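Local coordinates for protein nine-heme cytochrome C (Desulfovibrio desulfuricans, PDB 1OFW) that carries electrons through nine c-type hemes and may form part of a transmembrane redox complex that passes them to the cytoplasm for sulfate reduction, at residues I183-D188 / A261-Q266; M30-F35 / E140-G145; T83-A86 / N92-V95. One frame throughout, in Å; residues are numbered along the deposited sequence.

Interaction 1: I183-D188 / A261-Q266; sequences IDALAD and AAYHLQ. With HEC (heme c), chain K.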
loop_
_atom_site.group_PDB
_atom_site.type_symbol
_atom_site.label_atom_id
_atom_site.label_comp_id
_atom_site.label_asym_id
_atom_site.label_seq_id
_atom_site.Cartn_x
_atom_site.Cartn_y
_atom_site.Cartn_z
ATOM N N ILE A 183 6.895 28.598 6.759
ATOM C CA ILE A 183 5.784 28.692 5.833
ATOM C C ILE A 183 5.128 30.057 6.011
ATOM O O ILE A 183 4.375 30.288 6.961
ATOM C CB ILE A 183 4.752 27.554 6.065
ATOM C CG1 ILE A 183 5.423 26.179 6.008
ATOM C CG2 ILE A 183 3.597 27.659 5.097
ATOM C CD1 ILE A 183 4.511 25.025 6.273
ATOM N N ASP A 184 5.459 30.967 5.100
ATOM C CA ASP A 184 5.069 32.357 5.236
ATOM C C ASP A 184 4.302 32.879 4.017
ATOM O O ASP A 184 4.107 34.095 4.008
ATOM C CB ASP A 184 6.292 33.231 5.525
ATOM C CG ASP A 184 7.351 33.150 4.466
ATOM O OD1 ASP A 184 7.145 32.529 3.416
ATOM O OD2 ASP A 184 8.453 33.715 4.713
ATOM N N ALA A 185 3.844 32.035 3.121
ATOM C CA ALA A 185 3.186 32.439 1.882
ATOM C C ALA A 185 2.022 33.395 2.146
ATOM O O ALA A 185 1.761 34.315 1.363
ATOM C CB ALA A 185 2.686 31.221 1.123
ATOM N N LEU A 186 1.318 33.154 3.254
ATOM C CA LEU A 186 0.060 33.830 3.553
ATOM C C LEU A 186 0.174 34.768 4.736
ATOM O O LEU A 186 -0.886 35.310 5.120
ATOM C CB LEU A 186 -1.025 32.772 3.842
ATOM C CG LEU A 186 -1.290 31.767 2.714
ATOM C CD1 LEU A 186 -2.197 30.640 3.172
ATOM C CD2 LEU A 186 -1.851 32.469 1.490
ATOM N N ALA A 187 1.334 34.992 5.308
ATOM C CA ALA A 187 1.424 35.556 6.649
ATOM C C ALA A 187 0.737 36.912 6.744
ATOM O O ALA A 187 0.986 37.788 5.933
ATOM C CB ALA A 187 2.858 35.661 7.133
ATOM N N ASP A 188 -0.130 37.050 7.716
ATOM C CA ASP A 188 -0.975 38.242 7.881
ATOM C C ASP A 188 -1.486 38.279 9.310
ATOM O O ASP A 188 -0.933 38.998 10.133
ATOM C CB ASP A 188 -2.112 38.272 6.886
ATOM C CG ASP A 188 -3.082 39.432 7.075
ATOM O OD1 ASP A 188 -2.871 40.291 7.956
ATOM O OD2 ASP A 188 -4.096 39.429 6.358
ATOM N N ALA A 261 -6.587 26.590 3.107
ATOM C CA ALA A 261 -7.329 25.382 3.385
ATOM C C ALA A 261 -6.461 24.164 3.040
ATOM O O ALA A 261 -6.566 23.113 3.668
ATOM C CB ALA A 261 -8.666 25.347 2.626
ATOM N N ALA A 262 -5.624 24.280 2.026
ATOM C CA ALA A 262 -4.718 23.189 1.667
ATOM C C ALA A 262 -3.786 22.860 2.838
ATOM O O ALA A 262 -3.643 21.688 3.219
ATOM C CB ALA A 262 -3.957 23.541 0.409
ATOM N N TYR A 263 -3.149 23.877 3.441
ATOM C CA TYR A 263 -2.320 23.635 4.604
ATOM C C TYR A 263 -3.140 23.054 5.735
ATOM O O TYR A 263 -2.796 22.042 6.352
ATOM C CB TYR A 263 -1.666 24.927 5.078
ATOM C CG TYR A 263 -0.571 25.506 4.209
ATOM C CD1 TYR A 263 -0.640 26.828 3.813
ATOM C CD2 TYR A 263 0.535 24.783 3.786
ATOM C CE1 TYR A 263 0.336 27.409 3.034
ATOM C CE2 TYR A 263 1.523 25.351 2.995
ATOM C CZ TYR A 263 1.424 26.672 2.609
ATOM O OH TYR A 263 2.395 27.285 1.818
ATOM N N HIS A 264 -4.281 23.698 6.018
ATOM C CA HIS A 264 -5.055 23.203 7.168
ATOM C C HIS A 264 -5.505 21.781 7.013
ATOM O O HIS A 264 -5.432 20.941 7.895
ATOM C CB HIS A 264 -6.226 24.157 7.395
ATOM C CG HIS A 264 -5.847 25.428 8.072
ATOM N ND1 HIS A 264 -6.732 26.497 8.119
ATOM C CD2 HIS A 264 -4.753 25.798 8.757
ATOM C CE1 HIS A 264 -6.135 27.471 8.790
ATOM N NE2 HIS A 264 -4.933 27.105 9.196
ATOM N N LEU A 265 -6.059 21.471 5.823
ATOM C CA LEU A 265 -6.576 20.121 5.621
ATOM C C LEU A 265 -5.491 19.073 5.622
ATOM O O LEU A 265 -5.703 17.968 6.117
ATOM C CB LEU A 265 -7.311 20.058 4.263
ATOM C CG LEU A 265 -8.646 20.801 4.233
ATOM C CD1 LEU A 265 -9.111 20.945 2.778
ATOM C CD2 LEU A 265 -9.654 20.073 5.099
ATOM N N GLN A 266 -4.318 19.383 5.088
ATOM C CA GLN A 266 -3.247 18.396 5.097
ATOM C C GLN A 266 -2.646 18.235 6.484
ATOM O O GLN A 266 -2.557 17.103 6.984
ATOM C CB GLN A 266 -2.108 18.781 4.137
ATOM C CG GLN A 266 -1.188 17.627 3.793
ATOM C CD GLN A 266 -0.239 17.923 2.620
ATOM O OE1 GLN A 266 -0.511 17.575 1.466
ATOM N NE2 GLN A 266 0.821 18.519 3.013
HETATM FE FE HEC K . -3.695 28.119 10.408
HETATM C CHA HEC K . -2.371 29.789 7.778
HETATM C CHB HEC K . -6.131 30.567 10.763
HETATM C CHC HEC K . -5.079 26.434 13.075
HETATM C CHD HEC K . -1.368 25.689 10.074
HETATM N NA HEC K . -4.196 29.783 9.449
HETATM C C1A HEC K . -3.469 30.348 8.393
HETATM C C2A HEC K . -4.038 31.631 8.035
HETATM C C3A HEC K . -5.039 31.867 8.897
HETATM C C4A HEC K . -5.180 30.715 9.758
HETATM C CMA HEC K . -5.896 33.134 9.021
HETATM C CAA HEC K . -3.545 32.544 6.893
HETATM C CBA HEC K . -2.179 33.163 7.279
HETATM C CGA HEC K . -2.235 34.378 8.171
HETATM O O1A HEC K . -3.262 35.091 8.156
HETATM O O2A HEC K . -1.216 34.572 8.868
HETATM N NB HEC K . -5.194 28.475 11.682
HETATM C C1B HEC K . -6.081 29.541 11.677
HETATM C C2B HEC K . -6.986 29.420 12.824
HETATM C C3B HEC K . -6.696 28.269 13.443
HETATM C C4B HEC K . -5.614 27.653 12.709
HETATM C CMB HEC K . -8.040 30.479 13.182
HETATM C CAB HEC K . -7.337 27.647 14.684
HETATM C CBB HEC K . -8.781 27.180 14.314
HETATM N NC HEC K . -3.308 26.443 11.419
HETATM C C1C HEC K . -3.958 25.875 12.491
HETATM C C2C HEC K . -3.262 24.692 12.924
HETATM C C3C HEC K . -2.185 24.522 12.108
HETATM C C4C HEC K . -2.247 25.594 11.126
HETATM C CMC HEC K . -3.640 23.826 14.130
HETATM C CAC HEC K . -1.071 23.497 12.224
HETATM C CBC HEC K . -1.526 22.021 12.353
HETATM N ND HEC K . -2.257 27.722 9.104
HETATM C C1D HEC K . -1.315 26.707 9.163
HETATM C C2D HEC K . -0.313 26.907 8.144
HETATM C C3D HEC K . -0.577 28.061 7.531
HETATM C C4D HEC K . -1.788 28.589 8.117
HETATM C CMD HEC K . 0.832 25.897 7.885
HETATM C CAD HEC K . 0.205 28.822 6.424
HETATM C CBD HEC K . 0.994 29.978 7.145
HETATM C CGD HEC K . 1.462 31.062 6.164
HETATM O O1D HEC K . 1.683 32.223 6.662
HETATM O O2D HEC K . 1.600 30.749 4.971
#
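Ile183 rests on the ring of Tyr263, and the two residues together wall the pocket of heme 9 in a class III cytochrome c fold. The branch methyl does the touching: Ile183 CG2 sits over one face, 3.4 Å from Tyr263 CZ, and the line from it to the ring centroid runs 30° off the ring normal, a CH-pi contact. CG2 lies anti to the backbone N, with CG1 beside that N (chi1 -55°), so the longer branch is left to run the other way, and its CD1 comes up to the heme methyl CMD. Leu186 meets the same ring differently, at the edge, where its CD1 lies 4.1 Å from Tyr263 CE1. Ala185 CB adds a light contact near the hydroxyl. That OH is satisfied elsewhere, by a hydrogen bond to a propionate oxygen of a neighbouring heme, so the tyrosine lies between two cofactors; its CD1 is 3.4 Å from CAD of heme 9.

Behind these side chains stands a type I turn from Asp184 to Ala187, closed by Ala187 N to Asp184 O at 3.2 Å. It presents backbone N-H groups to the propionates: Leu186 N bonds O2D at 3.0 Å, and just beyond the turn Asp188 N takes O2A at 2.9 Å. Such backbone donors probably offset part of the propionates' negative charge. Ile183 is itself held by backbone hydrogen bonds to Ser193 in the two-stranded sheet. On the helical side, the residue following Tyr263 reaches the metal: His264 NE2 binds the heme iron at 2.0 Å, and NE2 of His288 is the second axial ligand.

Interaction 2: M30-F35 / E140-G145; sequences MKPVVF and EQMQKG. With HEC (heme c), chain G.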
loop_
_atom_site.group_PDB
_atom_site.type_symbol
_atom_site.label_atom_id
_atom_site.label_comp_id
_atom_site.label_asym_id
_atom_site.label_seq_id
_atom_site.Cartn_x
_atom_site.Cartn_y
_atom_site.Cartn_z
ATOM N N MET A 30 -1.026 -10.906 -16.245
ATOM C CA MET A 30 -0.037 -10.284 -15.371
ATOM C C MET A 30 1.072 -11.279 -15.035
ATOM O O MET A 30 0.902 -12.498 -15.164
ATOM C CB MET A 30 -0.675 -9.838 -14.047
ATOM C CG MET A 30 -1.827 -8.860 -14.201
ATOM S SD MET A 30 -1.290 -7.220 -14.733
ATOM C CE MET A 30 -0.413 -6.677 -13.271
ATOM N N LYS A 31 2.223 -10.802 -14.557
ATOM C CA LYS A 31 3.208 -11.669 -13.933
ATOM C C LYS A 31 2.524 -12.397 -12.792
ATOM O O LYS A 31 1.748 -11.794 -12.047
ATOM C CB LYS A 31 4.396 -10.895 -13.363
ATOM C CG LYS A 31 5.259 -10.284 -14.470
ATOM C CD LYS A 31 6.378 -9.496 -13.816
ATOM C CE LYS A 31 7.351 -8.988 -14.862
ATOM N NZ LYS A 31 8.456 -8.274 -14.138
ATOM N N PRO A 32 2.766 -13.699 -12.626
ATOM C CA PRO A 32 2.264 -14.368 -11.431
ATOM C C PRO A 32 2.754 -13.733 -10.136
ATOM O O PRO A 32 3.755 -13.030 -10.103
ATOM C CB PRO A 32 2.782 -15.797 -11.597
ATOM C CG PRO A 32 2.940 -15.960 -13.082
ATOM C CD PRO A 32 3.438 -14.598 -13.566
ATOM N N VAL A 33 2.027 -13.991 -9.073
ATOM C CA VAL A 33 2.291 -13.448 -7.732
ATOM C C VAL A 33 2.948 -14.473 -6.826
ATOM O O VAL A 33 2.403 -15.575 -6.685
ATOM C CB VAL A 33 0.974 -12.981 -7.105
ATOM C CG1 VAL A 33 1.181 -12.531 -5.682
ATOM C CG2 VAL A 33 0.347 -11.859 -7.938
ATOM N N VAL A 34 4.073 -14.113 -6.225
ATOM C CA VAL A 34 4.677 -15.000 -5.230
ATOM C C VAL A 34 4.236 -14.501 -3.857
ATOM O O VAL A 34 4.576 -13.404 -3.408
ATOM C CB VAL A 34 6.192 -15.053 -5.338
ATOM C CG1 VAL A 34 6.739 -15.991 -4.266
ATOM C CG2 VAL A 34 6.629 -15.538 -6.715
ATOM N N PHE A 35 3.409 -15.273 -3.192
ATOM C CA PHE A 35 2.798 -14.982 -1.923
ATOM C C PHE A 35 3.625 -15.640 -0.828
ATOM O O PHE A 35 3.850 -16.850 -0.881
ATOM C CB PHE A 35 1.362 -15.503 -1.912
ATOM C CG PHE A 35 0.671 -15.336 -0.577
ATOM C CD1 PHE A 35 0.282 -14.081 -0.122
ATOM C CD2 PHE A 35 0.413 -16.401 0.251
ATOM C CE1 PHE A 35 -0.345 -13.902 1.072
ATOM C CE2 PHE A 35 -0.227 -16.204 1.453
ATOM C CZ PHE A 35 -0.602 -14.966 1.915
ATOM N N GLU A 140 6.825 -21.963 -20.767
ATOM C CA GLU A 140 6.274 -23.294 -20.512
ATOM C C GLU A 140 5.825 -23.492 -19.062
ATOM O O GLU A 140 4.759 -24.082 -18.800
ATOM C CB GLU A 140 7.347 -24.323 -20.926
ATOM C CG GLU A 140 8.032 -23.906 -22.235
ATOM C CD GLU A 140 9.268 -23.045 -22.120
ATOM O OE1 GLU A 140 10.334 -23.460 -21.598
ATOM O OE2 GLU A 140 9.251 -21.887 -22.565
ATOM N N GLN A 141 6.626 -23.008 -18.111
ATOM C CA GLN A 141 6.231 -23.055 -16.699
ATOM C C GLN A 141 4.963 -22.241 -16.450
ATOM O O GLN A 141 4.054 -22.633 -15.734
ATOM C CB GLN A 141 7.392 -22.550 -15.846
ATOM C CG GLN A 141 8.438 -23.617 -15.544
ATOM C CD GLN A 141 9.691 -23.021 -14.927
ATOM O OE1 GLN A 141 10.082 -21.883 -15.125
ATOM N NE2 GLN A 141 10.331 -23.869 -14.137
ATOM N N MET A 142 4.869 -21.072 -17.080
ATOM C CA MET A 142 3.614 -20.276 -16.966
ATOM C C MET A 142 2.412 -21.042 -17.414
ATOM O O MET A 142 1.363 -21.029 -16.779
ATOM C CB MET A 142 3.835 -18.979 -17.767
ATOM C CG MET A 142 2.606 -18.065 -17.755
ATOM S SD MET A 142 2.360 -17.319 -16.121
ATOM C CE MET A 142 1.149 -16.070 -16.503
ATOM N N GLN A 143 2.546 -21.771 -18.568
ATOM C CA GLN A 143 1.427 -22.548 -19.059
ATOM C C GLN A 143 1.013 -23.637 -18.088
ATOM O O GLN A 143 -0.148 -23.882 -17.794
ATOM C CB GLN A 143 1.745 -23.234 -20.411
ATOM C CG GLN A 143 1.843 -22.230 -21.563
ATOM C CD GLN A 143 0.512 -21.526 -21.776
ATOM O OE1 GLN A 143 -0.516 -22.188 -21.975
ATOM N NE2 GLN A 143 0.539 -20.205 -21.652
ATOM N N LYS A 144 2.030 -24.316 -17.541
ATOM C CA LYS A 144 1.701 -25.363 -16.573
ATOM C C LYS A 144 1.044 -24.808 -15.328
ATOM O O LYS A 144 0.166 -25.415 -14.730
ATOM C CB LYS A 144 2.954 -26.166 -16.210
ATOM C CG LYS A 144 3.642 -26.807 -17.417
ATOM C CD LYS A 144 4.878 -27.613 -17.015
ATOM C CE LYS A 144 5.061 -28.789 -17.979
ATOM N NZ LYS A 144 6.502 -29.113 -18.211
ATOM N N GLY A 145 1.481 -23.582 -14.966
ATOM C CA GLY A 145 0.875 -22.971 -13.793
ATOM C C GLY A 145 -0.590 -22.685 -13.981
ATOM O O GLY A 145 -1.490 -22.895 -13.180
HETATM FE FE HEC G . -3.334 -8.294 -9.301
HETATM C CHA HEC G . -4.479 -11.365 -10.298
HETATM C CHB HEC G . -4.147 -7.031 -12.361
HETATM C CHC HEC G . -2.249 -5.216 -8.312
HETATM C CHD HEC G . -2.578 -9.578 -6.229
HETATM N NA HEC G . -4.171 -9.054 -10.948
HETATM C C1A HEC G . -4.632 -10.355 -11.199
HETATM C C2A HEC G . -5.317 -10.417 -12.470
HETATM C C3A HEC G . -5.213 -9.202 -13.025
HETATM C C4A HEC G . -4.486 -8.341 -12.096
HETATM C CMA HEC G . -5.732 -8.723 -14.395
HETATM C CAA HEC G . -6.033 -11.665 -13.002
HETATM C CBA HEC G . -5.078 -12.682 -13.661
HETATM C CGA HEC G . -4.417 -12.188 -14.931
HETATM O O1A HEC G . -5.172 -11.847 -15.893
HETATM O O2A HEC G . -3.162 -12.175 -14.975
HETATM N NB HEC G . -3.215 -6.505 -10.174
HETATM C C1B HEC G . -3.535 -6.162 -11.477
HETATM C C2B HEC G . -3.130 -4.796 -11.744
HETATM C C3B HEC G . -2.620 -4.301 -10.592
HETATM C C4B HEC G . -2.680 -5.357 -9.612
HETATM C CMB HEC G . -3.246 -4.126 -13.125
HETATM C CAB HEC G . -2.023 -2.924 -10.283
HETATM C CBB HEC G . -3.016 -1.796 -10.711
HETATM N NC HEC G . -2.539 -7.566 -7.630
HETATM C C1C HEC G . -2.156 -6.257 -7.406
HETATM C C2C HEC G . -1.636 -6.137 -6.074
HETATM C C3C HEC G . -1.714 -7.353 -5.488
HETATM C C4C HEC G . -2.301 -8.236 -6.456
HETATM C CMC HEC G . -1.064 -4.810 -5.531
HETATM C CAC HEC G . -1.191 -7.800 -4.110
HETATM C CBC HEC G . -1.732 -6.944 -2.942
HETATM N ND HEC G . -3.463 -10.098 -8.452
HETATM C C1D HEC G . -3.034 -10.447 -7.191
HETATM C C2D HEC G . -3.115 -11.891 -7.029
HETATM C C3D HEC G . -3.609 -12.385 -8.176
HETATM C C4D HEC G . -3.885 -11.279 -9.051
HETATM C CMD HEC G . -2.707 -12.660 -5.748
HETATM C CAD HEC G . -3.833 -13.876 -8.517
HETATM C CBD HEC G . -2.526 -14.487 -9.104
HETATM C CGD HEC G . -2.319 -14.158 -10.555
HETATM O O1D HEC G . -1.262 -13.591 -10.979
HETATM O O2D HEC G . -3.244 -14.498 -11.341
#
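Pro32 and Met142 make the close part of this contact, joining the approach to a heme-lining strand to a helix far along the chain. The sulfur leads: Met142 SD lies 3.4 Å from Pro32 CG, while its methyl CE, 3.9 Å from the same CG, also approaches the backbone at Met30 O, at 3.8 Å. Met142 gets there by holding CG anti to its backbone N (chi1 179°) and then bending at chi2 (71°), which swings the thioether toward the proline. The two side chains are inclined to one another, and their meeting is apolar, with the methyl also resting near a backbone carbonyl.

Beyond that point the segments part quickly. Only 96 Å² is buried in all, the solvent side carries Lys31 and Glu140, and a glycerol, probably from the crystallisation liquor, lies close to Pro32.

The other flank of 30-35 is packed far more firmly, against a heme. Met30, bent at both chi2 and chi3, spreads over one face of the porphyrin, with CG 3.4 Å from heme C4A and CE 3.6 Å from C1B. Val33 covers the same face further along, its CG2 3.6 Å from C2D. Met30 N donates to propionate oxygen O2A at 2.8 Å. Nearby, Lys31 O is hydrogen-bonded to ND1 of His131, an axial ligand of heme 5; this helps fix the rotation of the imidazole and may strengthen it as a donor to iron.

Strand 33-36 pairs antiparallel with strand 13-16, whose Val15 touches Pro32. Met30 and Val33 also touch Cys127 and Cys130 of helix 124-130, Val34 packs on helix 152-164, and helix 139-147 brings Met142 to the proline.

Interaction 3: T83-A86 / N92-V95; sequences TNIA and NTPV. With HEC (heme c), chain D.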
loop_
_atom_site.group_PDB
_atom_site.type_symbol
_atom_site.label_atom_id
_atom_site.label_comp_id
_atom_site.label_asym_id
_atom_site.label_seq_id
_atom_site.Cartn_x
_atom_site.Cartn_y
_atom_site.Cartn_z
ATOM N N THR A 83 -12.056 -3.913 -2.962
ATOM C CA THR A 83 -11.944 -3.031 -1.813
ATOM C C THR A 83 -13.272 -2.671 -1.186
ATOM O O THR A 83 -13.299 -2.087 -0.100
ATOM C CB THR A 83 -11.238 -1.708 -2.181
ATOM O OG1 THR A 83 -11.936 -1.127 -3.271
ATOM C CG2 THR A 83 -9.813 -2.023 -2.603
ATOM N N ASN A 84 -14.372 -2.983 -1.823
ATOM C CA ASN A 84 -15.675 -2.652 -1.251
ATOM C C ASN A 84 -16.454 -3.933 -0.968
ATOM O O ASN A 84 -17.453 -4.246 -1.596
ATOM C CB ASN A 84 -16.420 -1.733 -2.229
ATOM C CG ASN A 84 -16.608 -2.324 -3.608
ATOM O OD1 ASN A 84 -15.846 -3.184 -4.049
ATOM N ND2 ASN A 84 -17.627 -1.860 -4.330
ATOM N N ILE A 85 -15.950 -4.712 -0.025
ATOM C CA ILE A 85 -16.499 -5.996 0.365
ATOM C C ILE A 85 -17.558 -5.794 1.450
ATOM O O ILE A 85 -17.273 -5.272 2.537
ATOM C CB ILE A 85 -15.389 -6.923 0.902
ATOM C CG1 ILE A 85 -14.247 -7.088 -0.103
ATOM C CG2 ILE A 85 -15.966 -8.276 1.299
ATOM C CD1 ILE A 85 -12.988 -7.704 0.476
ATOM N N ALA A 86 -18.784 -6.208 1.122
ATOM C CA ALA A 86 -19.859 -6.000 2.102
ATOM C C ALA A 86 -19.650 -6.815 3.351
ATOM O O ALA A 86 -19.285 -7.975 3.334
ATOM C CB ALA A 86 -21.189 -6.372 1.471
ATOM N N ASN A 92 -18.303 -15.678 7.878
ATOM C CA ASN A 92 -17.146 -14.830 7.621
ATOM C C ASN A 92 -17.431 -13.804 6.533
ATOM O O ASN A 92 -18.152 -14.038 5.569
ATOM C CB ASN A 92 -15.918 -15.658 7.234
ATOM C CG ASN A 92 -15.654 -16.699 8.308
ATOM O OD1 ASN A 92 -15.985 -16.445 9.469
ATOM N ND2 ASN A 92 -15.085 -17.846 7.974
ATOM N N THR A 93 -16.822 -12.649 6.764
ATOM C CA THR A 93 -16.635 -11.650 5.736
ATOM C C THR A 93 -15.281 -11.889 5.047
ATOM O O THR A 93 -14.270 -11.778 5.716
ATOM C CB THR A 93 -16.587 -10.220 6.301
ATOM O OG1 THR A 93 -17.773 -10.010 7.070
ATOM C CG2 THR A 93 -16.583 -9.149 5.213
ATOM N N PRO A 94 -15.303 -12.195 3.774
ATOM C CA PRO A 94 -14.015 -12.402 3.080
ATOM C C PRO A 94 -13.158 -11.141 3.100
ATOM O O PRO A 94 -13.585 -10.007 3.262
ATOM C CB PRO A 94 -14.418 -12.751 1.652
ATOM C CG PRO A 94 -15.818 -13.263 1.775
ATOM C CD PRO A 94 -16.412 -12.416 2.845
ATOM N N VAL A 95 -11.863 -11.443 2.930
ATOM C CA VAL A 95 -10.864 -10.410 2.667
ATOM C C VAL A 95 -10.241 -10.717 1.313
ATOM O O VAL A 95 -10.124 -11.826 0.818
ATOM C CB VAL A 95 -9.763 -10.374 3.736
ATOM C CG1 VAL A 95 -10.385 -10.092 5.117
ATOM C CG2 VAL A 95 -8.993 -11.683 3.789
HETATM FE FE HEC D . -13.774 -16.615 -1.674
HETATM C CHA HEC D . -16.435 -14.489 -1.798
HETATM C CHB HEC D . -11.623 -13.973 -1.493
HETATM C CHC HEC D . -11.172 -18.787 -1.251
HETATM C CHD HEC D . -15.850 -19.225 -2.325
HETATM N NA HEC D . -13.992 -14.646 -1.657
HETATM C C1A HEC D . -15.186 -13.920 -1.695
HETATM C C2A HEC D . -14.897 -12.504 -1.598
HETATM C C3A HEC D . -13.542 -12.372 -1.579
HETATM C C4A HEC D . -12.975 -13.698 -1.577
HETATM C CMA HEC D . -12.738 -11.072 -1.481
HETATM C CAA HEC D . -15.915 -11.366 -1.469
HETATM C CBA HEC D . -16.253 -10.763 -2.849
HETATM C CGA HEC D . -17.303 -9.654 -2.725
HETATM O O1A HEC D . -17.987 -9.555 -1.671
HETATM O O2A HEC D . -17.384 -8.878 -3.701
HETATM N NB HEC D . -11.828 -16.448 -1.374
HETATM C C1B HEC D . -11.119 -15.253 -1.364
HETATM C C2B HEC D . -9.703 -15.540 -1.125
HETATM C C3B HEC D . -9.560 -16.869 -1.065
HETATM C C4B HEC D . -10.895 -17.443 -1.231
HETATM C CMB HEC D . -8.645 -14.431 -0.969
HETATM C CAB HEC D . -8.313 -17.722 -0.834
HETATM C CBB HEC D . -7.574 -17.248 0.433
HETATM N NC HEC D . -13.584 -18.610 -1.684
HETATM C C1C HEC D . -12.411 -19.330 -1.560
HETATM C C2C HEC D . -12.640 -20.750 -1.792
HETATM C C3C HEC D . -13.949 -20.871 -2.115
HETATM C C4C HEC D . -14.536 -19.552 -2.048
HETATM C CMC HEC D . -11.523 -21.807 -1.713
HETATM C CAC HEC D . -14.721 -22.126 -2.593
HETATM C CBC HEC D . -14.661 -23.296 -1.600
HETATM N ND HEC D . -15.756 -16.838 -1.845
HETATM C C1D HEC D . -16.423 -18.011 -2.109
HETATM C C2D HEC D . -17.852 -17.753 -2.095
HETATM C C3D HEC D . -18.028 -16.446 -1.876
HETATM C C4D HEC D . -16.707 -15.835 -1.834
HETATM C CMD HEC D . -18.878 -18.886 -2.282
HETATM C CAD HEC D . -19.338 -15.645 -1.642
HETATM C CBD HEC D . -19.586 -15.675 -0.111
HETATM C CGD HEC D . -20.619 -14.694 0.397
HETATM O O1D HEC D . -20.782 -14.598 1.644
HETATM O O2D HEC D . -21.227 -14.040 -0.474
#
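Ala86 O is approached by Thr93 CG2, a methyl 3.5 Å away, and is hydrogen-bonded to NH1 of Arg88 in the connecting loop. A second carbonyl, Pro94 O, meets the isoleucine, with Ile85 CG2 at 3.5 Å and Ile85 CD1 at 3.7 Å. Both ends of that side chain can reach because CG1 stands beside the backbone N (chi1 -55°), which puts CG2 on the far side from it, and CD1 extends along the other branch, where it also comes 4.1 Å from Val95 CA. CG2 further touches Thr93 CG2.

Pro94 turns its ring onto the heme, with CB over one face of the porphyrin, 3.3 Å from C2A, and CG 3.6 Å from C1A. It also touches His52, an axial ligand of heme 2, which is consistent with this being that heme. Ile85 faces the rim, near methyl CMA and propionate oxygen O1A. Arg78 and Arg88 hydrogen-bond to this heme.

Both segments belong to the connection between helix 76-81 and helix 97-107; Ile85 packs against Ser99 of the latter helix, and Thr83 against its Val98 and Glu102.

Overall arrangement
From the N terminus, residues 30-35 come first and wait for 140-145, so interaction 2 closes a long loop that is rich in helix. Interaction 3 is nested inside it: 83-86 and 92-95 pinch off a short excursion between helices 76-81 and 97-107. The nearest atoms of interactions 2 and 3 are about 9 Å apart, without touching. Interaction 1 follows in series, opening at 183-188 only after interaction 2 has closed and ending on helix 259-273. It lies in the second class III cytochrome c region, on the opposite side of the chain's centre from interaction 2, with about 50 Å between their centres. The principal heme at each contact is a different one.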